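Local coordinates for cobalamin (Vitamin B12) biosynthesis CbiX protein (Marinobacter aquaeolei, PDB 3LYH) that is a putative CbiX-family lyase that probably binds a metal ion and may act in cobalamin (vitamin B12) biosynthesis, at the interface of chains A and B. Numbering follows the deposited sequence. Chains: chain A/B, Cobalamin (Vitamin B12) biosynthesis CbiX protein.

The interface of chains A and B. Residues chain A 72-75, 104; chain B 17, 20, 23-24, 27.
At the apolar centre, the methyl of A:Ala73, from a chain A loop, packs among B:Phe24, B:Thr23 and B:Trp20 of helix 18-34 of chain B. Its CB lies 3.6 Å from CE1 of B:Phe24, 3.8 Å from CB of B:Thr23, and over one face of the B:Trp20 indole, toward the rim. CE1 of B:Phe24 meets that same indole face; a methyl is compact enough to be surrounded by these groups. With CG anti to the backbone N (chi1 173°), the indole extends toward the chain A loop; its benzo edge lies beside the backbone of A:Gly75, whose N is in plane, 3.6 Å from CE3. Main-chain atoms make this contact. On the other flank, CB of A:Leu72 packs against CZ of B:Phe24 (3.9 Å) and CD1 of B:Leu27, whose CD2 lies 3.5 Å from the carbonyl O of A:Gly104. No direct polar bond crosses this patch; waters bridge its rim. One joins A:Gly104 O to B:Thr23 O, another the amide N of A:Ala74 to OG1 of B:Thr23. Threonine serves both sides: OG1, beside the backbone N, takes the water, while CG2, anti to it, turns to A:Leu72 O. At the helix start, OD2 of B:Asp17 caps the backbone N of B:Trp20 (3.0 Å), approached from above the carboxylate plane. An alanine here would lose this cap and would probably loosen the first helical turn that positions the indole. Repeated by two-fold symmetry, the patch joins the two copies in a possible dimer.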
loop_
_atom_site.group_PDB
_atom_site.type_symbol
_atom_site.label_atom_id
_atom_site.label_comp_id
_atom_site.label_asym_id
_atom_site.label_seq_id
_atom_site.Cartn_x
_atom_site.Cartn_y
_atom_site.Cartn_z
ATOM N N LEU A 72 1.822 2.636 -1.226
ATOM C CA LEU A 72 2.754 2.223 -0.181
ATOM C C LEU A 72 4.140 2.823 -0.362
ATOM O O LEU A 72 4.822 3.046 0.618
ATOM C CB LEU A 72 2.827 0.703 -0.030
ATOM C CG LEU A 72 1.503 0.025 0.380
ATOM C CD1 LEU A 72 1.578 -1.500 0.380
ATOM C CD2 LEU A 72 1.112 0.515 1.769
ATOM N N ALA A 73 4.564 3.014 -1.612
ATOM C CA ALA A 73 5.800 3.725 -1.892
ATOM C C ALA A 73 5.764 4.352 -3.269
ATOM O O ALA A 73 5.007 3.913 -4.133
ATOM C CB ALA A 73 6.980 2.786 -1.794
ATOM N N ALA A 74 6.664 5.306 -3.477
ATOM C CA ALA A 74 6.793 5.965 -4.793
ATOM C C ALA A 74 8.211 5.797 -5.271
ATOM O O ALA A 74 9.142 6.321 -4.643
ATOM C CB ALA A 74 6.484 7.420 -4.687
ATOM N N GLY A 75 8.378 5.129 -6.409
ATOM C CA GLY A 75 9.674 5.076 -7.108
ATOM C C GLY A 75 10.048 6.353 -7.840
ATOM O O GLY A 75 9.324 7.352 -7.773
ATOM N N GLY A 104 2.128 5.239 2.532
ATOM C CA GLY A 104 3.196 4.338 3.000
ATOM C C GLY A 104 4.293 4.948 3.855
ATOM O O GLY A 104 5.024 4.214 4.539
ATOM N N ASP B 17 15.668 1.041 -6.746
ATOM C CA ASP B 17 15.447 2.372 -6.173
ATOM C C ASP B 17 15.552 2.299 -4.655
ATOM O O ASP B 17 14.803 1.587 -4.004
ATOM C CB ASP B 17 14.092 2.936 -6.608
ATOM C CG ASP B 17 13.896 4.372 -6.173
ATOM O OD1 ASP B 17 14.572 5.268 -6.758
ATOM O OD2 ASP B 17 13.095 4.615 -5.248
ATOM N N TRP B 20 12.398 3.435 -2.604
ATOM C CA TRP B 20 11.374 2.445 -2.653
ATOM C C TRP B 20 11.609 1.382 -1.554
ATOM O O TRP B 20 10.700 1.085 -0.755
ATOM C CB TRP B 20 11.400 1.804 -4.036
ATOM C CG TRP B 20 10.514 0.660 -4.192
ATOM C CD1 TRP B 20 10.790 -0.668 -3.864
ATOM C CD2 TRP B 20 9.193 0.686 -4.702
ATOM N NE1 TRP B 20 9.703 -1.444 -4.153
ATOM C CE2 TRP B 20 8.722 -0.649 -4.705
ATOM C CE3 TRP B 20 8.355 1.711 -5.191
ATOM C CZ2 TRP B 20 7.430 -0.984 -5.141
ATOM C CZ3 TRP B 20 7.092 1.378 -5.644
ATOM C CH2 TRP B 20 6.632 0.039 -5.605
ATOM N N THR B 23 11.284 2.603 2.050
ATOM C CA THR B 23 9.869 2.753 2.456
ATOM C C THR B 23 9.308 1.420 2.907
ATOM O O THR B 23 8.602 1.336 3.935
ATOM C CB THR B 23 9.059 3.417 1.327
ATOM O OG1 THR B 23 9.745 4.604 0.904
ATOM C CG2 THR B 23 7.641 3.767 1.833
ATOM N N PHE B 24 9.566 0.335 2.176
ATOM C CA PHE B 24 9.058 -0.956 2.579
ATOM C C PHE B 24 9.723 -1.473 3.824
ATOM O O PHE B 24 9.074 -2.073 4.655
ATOM C CB PHE B 24 9.096 -1.980 1.427
ATOM C CG PHE B 24 8.007 -1.769 0.465
ATOM C CD1 PHE B 24 8.221 -1.024 -0.708
ATOM C CD2 PHE B 24 6.755 -2.283 0.700
ATOM C CE1 PHE B 24 7.156 -0.801 -1.595
ATOM C CE2 PHE B 24 5.708 -2.049 -0.179
ATOM C CZ PHE B 24 5.912 -1.282 -1.285
ATOM N N LEU B 27 7.940 0.195 6.566
ATOM C CA LEU B 27 6.601 -0.397 6.694
ATOM C C LEU B 27 6.647 -1.716 7.466
ATOM O O LEU B 27 5.740 -2.032 8.260
ATOM C CB LEU B 27 5.952 -0.626 5.326
ATOM C CG LEU B 27 5.305 0.641 4.760
ATOM C CD1 LEU B 27 5.056 0.399 3.297
ATOM C CD2 LEU B 27 3.980 0.976 5.504
HETATM O O HOH W 1 7.586 3.727 5.221
HETATM O O HOH W 2 8.116 6.205 -0.990
#